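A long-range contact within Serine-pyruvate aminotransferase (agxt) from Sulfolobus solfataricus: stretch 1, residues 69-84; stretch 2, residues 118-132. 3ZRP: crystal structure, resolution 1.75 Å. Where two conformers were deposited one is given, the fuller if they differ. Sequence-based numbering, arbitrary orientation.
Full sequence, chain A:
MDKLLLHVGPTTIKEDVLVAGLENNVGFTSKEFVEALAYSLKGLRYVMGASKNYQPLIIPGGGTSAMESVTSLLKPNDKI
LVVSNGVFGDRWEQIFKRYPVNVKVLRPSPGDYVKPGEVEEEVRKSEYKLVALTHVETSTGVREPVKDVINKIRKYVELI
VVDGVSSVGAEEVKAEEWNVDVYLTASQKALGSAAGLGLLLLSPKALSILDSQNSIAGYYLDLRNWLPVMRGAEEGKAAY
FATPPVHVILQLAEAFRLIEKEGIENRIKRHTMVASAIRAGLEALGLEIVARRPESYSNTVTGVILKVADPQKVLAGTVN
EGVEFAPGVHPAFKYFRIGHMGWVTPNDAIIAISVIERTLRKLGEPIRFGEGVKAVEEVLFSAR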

# COMPACT_ATOMS: atom_id res chain seq x y z
N SER A 69 5.92 -10.57 3.67
CA SER A 69 7.31 -10.12 3.61
C SER A 69 8.28 -11.00 4.45
O SER A 69 9.48 -10.95 4.23
CB SER A 69 7.44 -8.64 3.95
OG SER A 69 7.49 -8.41 5.37
N VAL A 70 7.75 -11.78 5.39
CA VAL A 70 8.56 -12.74 6.18
C VAL A 70 9.18 -13.82 5.28
O VAL A 70 10.23 -14.38 5.59
CB VAL A 70 7.74 -13.33 7.36
CG1 VAL A 70 8.50 -14.48 8.04
CG2 VAL A 70 7.36 -12.22 8.38
N THR A 71 8.60 -14.05 4.10
CA THR A 71 9.25 -14.92 3.08
C THR A 71 10.69 -14.47 2.69
O THR A 71 11.46 -15.27 2.13
CB THR A 71 8.38 -15.09 1.82
OG1 THR A 71 8.12 -13.80 1.23
CG2 THR A 71 7.08 -15.79 2.20
N SER A 72 11.02 -13.20 3.01
CA SER A 72 12.35 -12.61 2.82
C SER A 72 13.41 -13.35 3.65
O SER A 72 14.62 -13.22 3.39
CB SER A 72 12.35 -11.13 3.25
OG SER A 72 11.46 -10.33 2.45
N LEU A 73 12.95 -14.10 4.65
CA LEU A 73 13.85 -14.81 5.58
C LEU A 73 13.92 -16.32 5.31
O LEU A 73 14.52 -17.09 6.09
CB LEU A 73 13.42 -14.55 7.03
CG LEU A 73 13.44 -13.07 7.46
CD1 LEU A 73 12.92 -12.93 8.88
CD2 LEU A 73 14.83 -12.41 7.33
N LEU A 74 13.29 -16.74 4.20
CA LEU A 74 13.09 -18.16 3.92
C LEU A 74 13.77 -18.65 2.65
O LEU A 74 14.06 -17.87 1.73
CB LEU A 74 11.59 -18.51 3.89
CG LEU A 74 10.81 -18.28 5.21
CD1 LEU A 74 9.34 -18.54 5.02
CD2 LEU A 74 11.37 -19.15 6.34
N LYS A 75 14.03 -19.95 2.64
CA LYS A 75 14.68 -20.61 1.52
C LYS A 75 13.83 -21.79 1.08
O LYS A 75 13.00 -22.28 1.85
CB LYS A 75 16.10 -21.06 1.92
CG LYS A 75 17.10 -19.91 1.89
CD LYS A 75 18.53 -20.38 2.17
CE LYS A 75 19.53 -19.28 1.85
NZ LYS A 75 20.90 -19.57 2.35
N PRO A 76 14.02 -22.26 -0.17
CA PRO A 76 13.15 -23.36 -0.59
C PRO A 76 13.28 -24.57 0.36
O PRO A 76 14.39 -24.84 0.87
CB PRO A 76 13.67 -23.70 -2.00
CG PRO A 76 14.28 -22.43 -2.49
CD PRO A 76 14.95 -21.85 -1.25
N ASN A 77 12.14 -25.23 0.62
CA ASN A 77 12.06 -26.41 1.49
C ASN A 77 12.21 -26.16 2.99
O ASN A 77 12.20 -27.09 3.78
CB ASN A 77 13.03 -27.50 0.99
CG ASN A 77 12.82 -27.83 -0.47
OD1 ASN A 77 11.69 -28.06 -0.91
ND2 ASN A 77 13.91 -27.83 -1.25
N ASP A 78 12.33 -24.89 3.39
CA ASP A 78 12.35 -24.54 4.82
C ASP A 78 11.10 -25.07 5.54
O ASP A 78 10.01 -25.14 4.95
CB ASP A 78 12.44 -23.02 5.02
CG ASP A 78 13.87 -22.49 5.02
OD1 ASP A 78 14.83 -23.31 4.97
OD2 ASP A 78 14.03 -21.24 5.06
N LYS A 79 11.25 -25.45 6.80
CA LYS A 79 10.14 -25.99 7.58
C LYS A 79 9.57 -24.97 8.56
O LYS A 79 10.29 -24.35 9.36
CB LYS A 79 10.54 -27.27 8.32
CG LYS A 79 10.74 -28.45 7.37
CD LYS A 79 11.32 -29.64 8.12
CE LYS A 79 10.27 -30.32 9.00
NZ LYS A 79 10.91 -31.01 10.15
N ILE A 80 8.27 -24.79 8.44
CA ILE A 80 7.54 -23.76 9.17
C ILE A 80 6.47 -24.43 10.03
O ILE A 80 5.69 -25.29 9.56
CB ILE A 80 6.83 -22.76 8.18
CG1 ILE A 80 7.85 -22.04 7.29
CG2 ILE A 80 5.90 -21.77 8.96
CD1 ILE A 80 7.20 -21.29 6.11
N LEU A 81 6.41 -23.99 11.28
CA LEU A 81 5.30 -24.33 12.20
C LEU A 81 4.45 -23.08 12.49
O LEU A 81 4.94 -22.08 13.01
CB LEU A 81 5.86 -24.89 13.51
CG LEU A 81 4.76 -25.28 14.52
CD1 LEU A 81 3.98 -26.51 14.07
CD2 LEU A 81 5.37 -25.46 15.92
N VAL A 82 3.18 -23.16 12.11
CA VAL A 82 2.19 -22.10 12.40
C VAL A 82 1.32 -22.50 13.59
O VAL A 82 0.69 -23.56 13.59
CB VAL A 82 1.28 -21.86 11.19
CG1 VAL A 82 0.20 -20.79 11.54
CG2 VAL A 82 2.11 -21.43 10.00
N VAL A 83 1.27 -21.63 14.58
CA VAL A 83 0.40 -21.81 15.75
C VAL A 83 -0.83 -20.93 15.55
O VAL A 83 -0.78 -19.73 15.82
CB VAL A 83 1.16 -21.41 17.03
CG1 VAL A 83 0.28 -21.63 18.25
CG2 VAL A 83 2.50 -22.27 17.17
N SER A 84 -1.91 -21.53 15.04
CA SER A 84 -3.11 -20.81 14.64
C SER A 84 -4.34 -21.00 15.54
O SER A 84 -4.89 -22.11 15.66
CB SER A 84 -3.51 -21.24 13.24
OG SER A 84 -4.76 -20.66 12.91
N GLU A 118 2.19 -27.46 24.30
CA GLU A 118 1.85 -28.13 23.06
C GLU A 118 2.76 -27.68 21.91
O GLU A 118 3.11 -28.49 21.03
CB GLU A 118 0.36 -27.93 22.73
CG GLU A 118 -0.55 -28.36 23.88
CD GLU A 118 -1.99 -27.90 23.75
OE1 GLU A 118 -2.27 -26.86 23.11
OE2 GLU A 118 -2.86 -28.59 24.32
N VAL A 119 3.16 -26.40 21.91
CA VAL A 119 4.14 -25.90 20.93
C VAL A 119 5.52 -26.48 21.22
O VAL A 119 6.25 -26.90 20.30
CB VAL A 119 4.22 -24.33 20.83
CG1 VAL A 119 5.09 -23.91 19.62
CG2 VAL A 119 2.82 -23.68 20.74
N GLU A 120 5.88 -26.49 22.51
CA GLU A 120 7.15 -27.07 22.95
C GLU A 120 7.32 -28.52 22.49
O GLU A 120 8.37 -28.88 21.97
CB GLU A 120 7.27 -27.00 24.48
CG GLU A 120 8.59 -27.52 25.03
CD GLU A 120 8.59 -27.62 26.55
OE1 GLU A 120 7.52 -27.85 27.14
OE2 GLU A 120 9.68 -27.51 27.15
N GLU A 121 6.28 -29.33 22.68
CA GLU A 121 6.28 -30.74 22.29
C GLU A 121 6.59 -30.90 20.79
O GLU A 121 7.37 -31.79 20.38
CB GLU A 121 4.92 -31.37 22.62
CG GLU A 121 4.84 -32.87 22.38
CD GLU A 121 3.42 -33.42 22.44
OE1 GLU A 121 2.47 -32.67 22.77
OE2 GLU A 121 3.25 -34.62 22.15
N GLU A 122 5.98 -30.04 19.98
CA GLU A 122 6.13 -30.13 18.54
C GLU A 122 7.53 -29.73 18.10
O GLU A 122 8.16 -30.45 17.30
CB GLU A 122 5.05 -29.29 17.82
CG GLU A 122 5.11 -29.38 16.29
CD GLU A 122 4.95 -30.81 15.76
OE1 GLU A 122 4.23 -31.62 16.38
OE2 GLU A 122 5.54 -31.12 14.72
N VAL A 123 8.04 -28.62 18.63
CA VAL A 123 9.36 -28.14 18.18
C VAL A 123 10.50 -29.00 18.72
O VAL A 123 11.62 -28.92 18.21
CB VAL A 123 9.61 -26.63 18.51
CG1 VAL A 123 8.51 -25.76 17.89
CG2 VAL A 123 9.78 -26.39 20.04
N ARG A 124 10.22 -29.81 19.75
CA ARG A 124 11.22 -30.74 20.31
C ARG A 124 11.28 -32.03 19.52
O ARG A 124 12.34 -32.64 19.40
CB ARG A 124 10.96 -31.04 21.77
CG ARG A 124 11.39 -29.92 22.67
CD ARG A 124 11.04 -30.17 24.09
NE ARG A 124 12.11 -30.89 24.78
CZ ARG A 124 12.35 -30.81 26.09
NH1 ARG A 124 11.61 -30.01 26.86
NH2 ARG A 124 13.35 -31.51 26.61
N LYS A 125 10.13 -32.42 18.96
CA LYS A 125 10.01 -33.63 18.16
C LYS A 125 10.62 -33.45 16.76
O LYS A 125 11.30 -34.35 16.25
CB LYS A 125 8.54 -34.03 18.11
CG LYS A 125 8.21 -35.14 17.13
CD LYS A 125 6.73 -35.49 17.18
CE LYS A 125 6.34 -36.27 15.92
NZ LYS A 125 5.04 -36.99 16.08
N SER A 126 10.34 -32.31 16.14
CA SER A 126 10.74 -32.02 14.76
C SER A 126 11.48 -30.69 14.67
O SER A 126 11.28 -29.78 15.49
CB SER A 126 9.51 -31.96 13.83
OG SER A 126 8.82 -33.20 13.84
N GLU A 127 12.31 -30.59 13.65
CA GLU A 127 13.19 -29.46 13.44
C GLU A 127 12.47 -28.43 12.57
O GLU A 127 12.05 -28.73 11.45
CB GLU A 127 14.45 -29.93 12.73
CG GLU A 127 15.66 -29.10 13.06
CD GLU A 127 16.15 -29.38 14.45
OE1 GLU A 127 16.35 -30.58 14.79
OE2 GLU A 127 16.33 -28.39 15.20
N TYR A 128 12.31 -27.22 13.09
CA TYR A 128 11.62 -26.15 12.37
C TYR A 128 12.52 -24.93 12.21
O TYR A 128 13.21 -24.51 13.16
CB TYR A 128 10.34 -25.75 13.12
CG TYR A 128 9.25 -26.77 12.99
CD1 TYR A 128 8.47 -26.84 11.82
CD2 TYR A 128 9.01 -27.70 14.02
CE1 TYR A 128 7.47 -27.79 11.69
CE2 TYR A 128 8.01 -28.66 13.90
CZ TYR A 128 7.25 -28.70 12.74
OH TYR A 128 6.27 -29.63 12.61
N LYS A 129 12.52 -24.36 11.01
CA LYS A 129 13.26 -23.12 10.75
C LYS A 129 12.54 -21.92 11.38
O LYS A 129 13.15 -21.06 12.02
CB LYS A 129 13.42 -22.95 9.23
CG LYS A 129 13.68 -21.55 8.65
CD LYS A 129 15.11 -21.11 8.80
CE LYS A 129 15.40 -19.86 7.96
NZ LYS A 129 15.94 -20.20 6.58
N LEU A 130 11.22 -21.89 11.21
CA LEU A 130 10.42 -20.73 11.60
C LEU A 130 9.12 -21.12 12.29
O LEU A 130 8.40 -22.02 11.83
CB LEU A 130 10.12 -19.86 10.36
CG LEU A 130 9.42 -18.53 10.62
CD1 LEU A 130 10.07 -17.44 9.79
CD2 LEU A 130 7.90 -18.64 10.32
N VAL A 131 8.83 -20.43 13.40
CA VAL A 131 7.57 -20.57 14.09
C VAL A 131 6.80 -19.25 14.01
O VAL A 131 7.33 -18.19 14.33
CB VAL A 131 7.77 -20.99 15.59
CG1 VAL A 131 6.41 -21.13 16.28
CG2 VAL A 131 8.57 -22.30 15.66
N ALA A 132 5.54 -19.33 13.59
CA ALA A 132 4.65 -18.18 13.47
C ALA A 132 3.58 -18.21 14.55
O ALA A 132 2.82 -19.20 14.67
CB ALA A 132 3.98 -18.12 12.05
O HOH W 1 17.36 -18.18 5.16

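The carbonyl of K79 accepts two backbone hydrogen bonds from consecutive residues, K129 (N to K79 O, 2.8 Å) and L130 (N to K79 O, 3.2 Å), just where the second stretch turns a corner. The helical backbone angles of K129 bring both amides onto one oxygen, and from there the strands run parallel. L81 N donates to L130 O (2.9 Å), A132 N to L81 O (2.9 Å) and V83 N to A132 O (2.9 Å), so the first strand bonds through alternate residues, as parallel pairing requires.

At the same corner K129 NZ forms a salt bridge with D78 OD2 (2.7 Å). That oxygen also accepts the K75 amide (K75 N to D78 OD2, 2.7 Å), tying the type II turn from K75 to D78 to the charge pair. K79 in turn donates from NZ to E127 O (2.9 Å).

At the bridged pairs the side chains are apolar on both faces: I80, L130, V82 and A132 on one, L81 and V131 on the other. On the first, L130 packs against I80 (CG2 to L130 CD2, 4.0 Å) and V70 (CG1 to L130 CD1, 3.8 Å). On the other, L81 reaches the helix, its CD2 lying 3.7 Å from V123 CG1, while its CB sits over the Y128 ring face, 3.8 Å from the centroid, in a CH-pi contact. Y128 OH donates to E122 OE2 (2.7 Å), linking this ring to the helix.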